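PDB 2QIY: UBP3-associated protein BRE5 from Saccharomyces cerevisiae, which works with the ubiquitin protease UBP3 in de-ubiquitination, leading to the subsequent mono-ubiquitination of sec23, this fragment being its NTF2-like domain. Local coordinates for residues K81-F94 with L105-T117. Residues are numbered along the deposited sequence; the frame is centred on the assembly and turned at random.
Sequences KVRSLKLKLDTIDF and LIMATGEMFWTGT
K86 and F113 form a hydrogen-bonded pair in an antiparallel beta hairpin, strands 85-97 and 103-114, at the edge of this chain's own curved sheet in the NTF2-like domain. The short strand axes run at 157°, and the backbone pairing extends from L85 opposite W114 to F94 opposite I106. It is interrupted once, by a classic beta bulge: D90 N and T91 N both donate to T109 O, at 2.8 and 3.2 Å, shifting the register by one residue. At the G110 backbone angles found here, a CB would fall too near K88 O, consistent with a glycine beside the bulge.

K86 CB lies over one face of the F113 ring, offset toward its rim, 3.7 Å from the centroid and 16° off the normal, a CH-pi contact, while K86 CD meets F113 CE1 at 3.5 Å. F113 CG sits between its backbone N and carbonyl carbon (chi1 64°), which turns the ring toward the neighbouring strand. Replacing F113 by an alanine would remove this ring and is likely to leave K86 CB and CD without their packing partner, the lysine then held mainly by the salt bridge of its NZ with an acidic side chain of another protein's chain. Farther along, T91 OG1 and T109 OG1 lie 2.7 Å apart, and a water links T91 OG1 to D93 OD2 and M107 O.

On the other face, L85 CB lies 3.6 Å from W114 NE1, which is hydrogen-bonded to Y48 OH. The indole edge meets S84 OG, which donates to K81 O (2.7 Å).

Helix 11-28 packs against L85, L87, I92 and F94, while strand 120-130 pairs with strand 103-114 on its other side. L87, K88 and L89 pair antiparallel with a strand of the other protein's chain, continuing the sheet, and D93 forms a salt bridge with R145 of the second subunit.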
loop_
_atom_site.group_PDB
_atom_site.type_symbol
_atom_site.label_atom_id
_atom_site.label_comp_id
_atom_site.label_asym_id
_atom_site.label_seq_id
_atom_site.Cartn_x
_atom_site.Cartn_y
_atom_site.Cartn_z
ATOM N N LYS A 81 -10.511 21.481 4.606
ATOM C CA LYS A 81 -9.371 20.629 4.964
ATOM C C LYS A 81 -8.769 19.937 3.744
ATOM O O LYS A 81 -7.568 19.932 3.554
ATOM C CB LYS A 81 -9.804 19.575 5.979
ATOM C CG LYS A 81 -9.375 19.859 7.393
ATOM C CD LYS A 81 -7.891 19.530 7.549
ATOM C CE LYS A 81 -7.226 20.430 8.587
ATOM N NZ LYS A 81 -5.736 20.302 8.579
ATOM N N VAL A 82 -9.632 19.376 2.904
ATOM C CA VAL A 82 -9.210 18.631 1.730
ATOM C C VAL A 82 -8.433 19.577 0.788
ATOM O O VAL A 82 -7.393 19.204 0.230
ATOM C CB VAL A 82 -10.439 17.949 1.024
ATOM C CG1 VAL A 82 -10.045 17.437 -0.352
ATOM C CG2 VAL A 82 -11.015 16.808 1.908
ATOM N N ARG A 83 -8.893 20.825 0.669
ATOM C CA ARG A 83 -8.244 21.805 -0.200
ATOM C C ARG A 83 -6.804 22.095 0.232
ATOM O O ARG A 83 -6.000 22.641 -0.536
ATOM C CB ARG A 83 -9.043 23.113 -0.189
ATOM C CG ARG A 83 -10.266 23.081 -1.095
ATOM C CD ARG A 83 -11.007 24.430 -1.078
ATOM N NE ARG A 83 -12.173 24.400 -1.973
ATOM C CZ ARG A 83 -12.172 24.900 -3.203
ATOM N NH1 ARG A 83 -11.085 25.504 -3.664
ATOM N NH2 ARG A 83 -13.268 24.834 -3.964
ATOM N N SER A 84 -6.496 21.777 1.481
ATOM C CA SER A 84 -5.198 22.142 2.048
ATOM C C SER A 84 -4.223 20.959 2.033
ATOM O O SER A 84 -3.113 21.072 2.545
ATOM C CB SER A 84 -5.366 22.713 3.458
ATOM O OG SER A 84 -5.679 21.704 4.413
ATOM N N LEU A 85 -4.629 19.849 1.402
ATOM C CA LEU A 85 -3.802 18.638 1.371
ATOM C C LEU A 85 -2.617 18.834 0.436
ATOM O O LEU A 85 -2.762 19.377 -0.660
ATOM C CB LEU A 85 -4.643 17.431 0.955
ATOM C CG LEU A 85 -3.959 16.055 0.891
ATOM C CD1 LEU A 85 -4.946 14.916 1.152
ATOM C CD2 LEU A 85 -3.248 15.870 -0.469
ATOM N N LYS A 86 -1.451 18.382 0.893
ATOM C CA LYS A 86 -0.196 18.539 0.175
ATOM C C LYS A 86 0.573 17.221 0.318
ATOM O O LYS A 86 0.368 16.456 1.260
ATOM C CB LYS A 86 0.589 19.684 0.818
ATOM C CG LYS A 86 -0.103 21.056 0.651
ATOM C CD LYS A 86 0.526 22.130 1.517
ATOM C CE LYS A 86 -0.220 23.432 1.347
ATOM N NZ LYS A 86 0.340 24.182 0.204
ATOM N N LEU A 87 1.455 16.926 -0.624
ATOM C CA LEU A 87 2.255 15.709 -0.455
ATOM C C LEU A 87 3.524 15.713 -1.247
ATOM O O LEU A 87 3.647 16.440 -2.241
ATOM C CB LEU A 87 1.467 14.420 -0.774
ATOM C CG LEU A 87 1.075 14.166 -2.236
ATOM C CD1 LEU A 87 0.885 12.653 -2.439
ATOM C CD2 LEU A 87 -0.200 14.951 -2.575
ATOM N N LYS A 88 4.449 14.894 -0.759
ATOM C CA LYS A 88 5.611 14.451 -1.514
ATOM C C LYS A 88 5.304 13.028 -1.955
ATOM O O LYS A 88 5.104 12.140 -1.116
ATOM C CB LYS A 88 6.852 14.493 -0.633
ATOM C CG LYS A 88 8.089 13.951 -1.318
ATOM C CD LYS A 88 9.334 14.108 -0.454
ATOM C CE LYS A 88 10.540 13.558 -1.195
ATOM N NZ LYS A 88 11.801 13.795 -0.441
ATOM N N LEU A 89 5.162 12.830 -3.261
ATOM C CA LEU A 89 4.869 11.486 -3.816
ATOM C C LEU A 89 6.218 10.812 -4.083
ATOM O O LEU A 89 7.001 11.302 -4.901
ATOM C CB LEU A 89 4.079 11.619 -5.133
ATOM C CG LEU A 89 3.109 10.567 -5.693
ATOM C CD1 LEU A 89 3.229 10.422 -7.204
ATOM C CD2 LEU A 89 2.979 9.214 -4.928
ATOM N N ASP A 90 6.503 9.706 -3.384
ATOM C CA ASP A 90 7.820 9.048 -3.474
ATOM C C ASP A 90 7.884 7.902 -4.499
ATOM O O ASP A 90 8.883 7.743 -5.211
ATOM C CB ASP A 90 8.228 8.449 -2.127
ATOM C CG ASP A 90 8.622 9.496 -1.085
ATOM O OD1 ASP A 90 8.307 9.245 0.088
ATOM O OD2 ASP A 90 9.263 10.523 -1.407
ATOM N N THR A 91 6.854 7.064 -4.502
ATOM C CA THR A 91 6.876 5.827 -5.277
ATOM C C THR A 91 5.531 5.514 -5.910
ATOM O O THR A 91 4.467 5.870 -5.380
ATOM C CB THR A 91 7.280 4.589 -4.409
ATOM O OG1 THR A 91 6.233 4.290 -3.484
ATOM C CG2 THR A 91 8.555 4.865 -3.608
ATOM N N ILE A 92 5.598 4.831 -7.056
ATOM C CA ILE A 92 4.409 4.337 -7.714
ATOM C C ILE A 92 4.715 2.902 -8.140
ATOM O O ILE A 92 5.796 2.643 -8.715
ATOM C CB ILE A 92 4.076 5.153 -8.991
ATOM C CG1 ILE A 92 3.855 6.646 -8.647
ATOM C CG2 ILE A 92 2.873 4.532 -9.741
ATOM C CD1 ILE A 92 3.767 7.590 -9.849
ATOM N N ASP A 93 3.762 2.004 -7.862
ATOM C CA ASP A 93 3.785 0.610 -8.359
ATOM C C ASP A 93 2.454 0.338 -9.026
ATOM O O ASP A 93 1.424 0.806 -8.560
ATOM C CB ASP A 93 3.940 -0.382 -7.202
ATOM C CG ASP A 93 5.257 -0.238 -6.491
ATOM O OD1 ASP A 93 6.270 -0.698 -7.053
ATOM O OD2 ASP A 93 5.281 0.343 -5.381
ATOM N N PHE A 94 2.465 -0.428 -10.120
ATOM C CA PHE A 94 1.188 -0.813 -10.725
ATOM C C PHE A 94 1.209 -2.222 -11.264
ATOM O O PHE A 94 2.278 -2.770 -11.579
ATOM C CB PHE A 94 0.787 0.159 -11.839
ATOM C CG PHE A 94 1.800 0.246 -12.952
ATOM C CD1 PHE A 94 1.762 -0.648 -14.013
ATOM C CD2 PHE A 94 2.803 1.215 -12.920
ATOM C CE1 PHE A 94 2.701 -0.571 -15.042
ATOM C CE2 PHE A 94 3.760 1.293 -13.952
ATOM C CZ PHE A 94 3.706 0.404 -15.000
ATOM N N LEU A 105 -4.323 -1.735 -10.911
ATOM C CA LEU A 105 -3.987 -1.622 -9.483
ATOM C C LEU A 105 -2.816 -0.676 -9.351
ATOM O O LEU A 105 -1.779 -0.898 -9.980
ATOM C CB LEU A 105 -3.530 -2.999 -8.973
ATOM C CG LEU A 105 -3.596 -3.464 -7.501
ATOM C CD1 LEU A 105 -2.516 -4.490 -7.080
ATOM C CD2 LEU A 105 -3.928 -2.418 -6.417
ATOM N N ILE A 106 -2.975 0.382 -8.545
ATOM C CA ILE A 106 -1.919 1.351 -8.327
ATOM C C ILE A 106 -1.593 1.446 -6.830
ATOM O O ILE A 106 -2.491 1.539 -6.003
ATOM C CB ILE A 106 -2.314 2.770 -8.856
ATOM C CG1 ILE A 106 -2.705 2.710 -10.330
ATOM C CG2 ILE A 106 -1.176 3.768 -8.624
ATOM C CD1 ILE A 106 -3.268 4.057 -10.891
ATOM N N MET A 107 -0.316 1.433 -6.478
ATOM C CA MET A 107 0.041 1.778 -5.091
ATOM C C MET A 107 0.986 2.956 -5.091
ATOM O O MET A 107 1.964 2.964 -5.853
ATOM C CB MET A 107 0.784 0.648 -4.403
ATOM C CG MET A 107 0.032 -0.575 -4.115
ATOM S SD MET A 107 1.269 -1.674 -3.377
ATOM C CE MET A 107 1.432 -0.938 -1.783
ATOM N N ALA A 108 0.717 3.938 -4.230
ATOM C CA ALA A 108 1.566 5.115 -4.119
ATOM C C ALA A 108 2.059 5.219 -2.685
ATOM O O ALA A 108 1.356 4.812 -1.752
ATOM C CB ALA A 108 0.773 6.334 -4.477
ATOM N N THR A 109 3.265 5.733 -2.475
ATOM C CA THR A 109 3.659 6.001 -1.083
ATOM C C THR A 109 4.307 7.351 -1.069
ATOM O O THR A 109 4.833 7.813 -2.097
ATOM C CB THR A 109 4.682 4.984 -0.474
ATOM O OG1 THR A 109 6.009 5.240 -0.980
ATOM C CG2 THR A 109 4.295 3.537 -0.763
ATOM N N GLY A 110 4.324 7.972 0.099
ATOM C CA GLY A 110 4.927 9.302 0.196
ATOM C C GLY A 110 4.742 9.866 1.580
ATOM O O GLY A 110 4.523 9.114 2.539
ATOM N N GLU A 111 4.806 11.188 1.663
ATOM C CA GLU A 111 4.623 11.904 2.924
ATOM C C GLU A 111 3.601 13.002 2.678
ATOM O O GLU A 111 3.746 13.795 1.759
ATOM C CB GLU A 111 5.958 12.431 3.446
ATOM C CG GLU A 111 6.903 11.262 3.803
ATOM C CD GLU A 111 8.129 11.628 4.628
ATOM O OE1 GLU A 111 8.296 12.794 5.042
ATOM O OE2 GLU A 111 8.893 10.668 4.919
ATOM N N MET A 112 2.530 12.957 3.465
ATOM C CA MET A 112 1.370 13.811 3.271
ATOM C C MET A 112 1.293 14.818 4.407
ATOM O O MET A 112 1.644 14.515 5.546
ATOM C CB MET A 112 0.104 12.916 3.241
ATOM C CG MET A 112 -1.166 13.659 2.977
ATOM S SD MET A 112 -2.489 12.455 2.737
ATOM C CE MET A 112 -2.058 11.814 1.129
ATOM N N PHE A 113 0.848 16.027 4.107
ATOM C CA PHE A 113 0.591 16.996 5.172
ATOM C C PHE A 113 -0.512 17.935 4.701
ATOM O O PHE A 113 -1.029 17.795 3.580
ATOM C CB PHE A 113 1.855 17.743 5.609
ATOM C CG PHE A 113 2.481 18.619 4.533
ATOM C CD1 PHE A 113 2.408 20.012 4.645
ATOM C CD2 PHE A 113 3.177 18.056 3.469
ATOM C CE1 PHE A 113 2.983 20.826 3.685
ATOM C CE2 PHE A 113 3.793 18.891 2.483
ATOM C CZ PHE A 113 3.679 20.259 2.606
ATOM N N TRP A 114 -0.927 18.817 5.596
ATOM C CA TRP A 114 -1.899 19.844 5.245
ATOM C C TRP A 114 -1.253 21.158 5.636
ATOM O O TRP A 114 -0.300 21.194 6.439
ATOM C CB TRP A 114 -3.221 19.592 5.987
ATOM C CG TRP A 114 -3.922 18.312 5.521
ATOM C CD1 TRP A 114 -5.004 18.226 4.665
ATOM C CD2 TRP A 114 -3.582 16.976 5.870
ATOM N NE1 TRP A 114 -5.338 16.912 4.458
ATOM C CE2 TRP A 114 -4.485 16.119 5.185
ATOM C CE3 TRP A 114 -2.601 16.404 6.707
ATOM C CZ2 TRP A 114 -4.441 14.719 5.319
ATOM C CZ3 TRP A 114 -2.549 14.993 6.818
ATOM C CH2 TRP A 114 -3.456 14.183 6.120
ATOM N N THR A 115 -1.729 22.261 5.074
ATOM C CA THR A 115 -1.157 23.560 5.422
ATOM C C THR A 115 -0.904 23.680 6.920
ATOM O O THR A 115 -1.825 23.507 7.739
ATOM C CB THR A 115 -2.080 24.686 4.951
ATOM O OG1 THR A 115 -2.341 24.491 3.553
ATOM C CG2 THR A 115 -1.426 26.047 5.213
ATOM N N GLY A 116 0.369 23.913 7.254
ATOM C CA GLY A 116 0.802 24.133 8.619
ATOM C C GLY A 116 0.967 22.913 9.520
ATOM O O GLY A 116 1.333 23.086 10.694
ATOM N N THR A 117 0.703 21.706 9.008
ATOM C CA THR A 117 0.822 20.505 9.845
ATOM C C THR A 117 2.154 19.804 9.624
ATOM O O THR A 117 2.820 20.053 8.615
ATOM C CB THR A 117 -0.291 19.454 9.597
ATOM O OG1 THR A 117 0.005 18.675 8.433
ATOM C CG2 THR A 117 -1.664 20.108 9.484
HETATM O O HOH W 1 -4.796 22.621 7.307
HETATM O O HOH W 2 7.711 6.379 0.688
HETATM O O HOH W 3 4.362 2.639 -4.308
#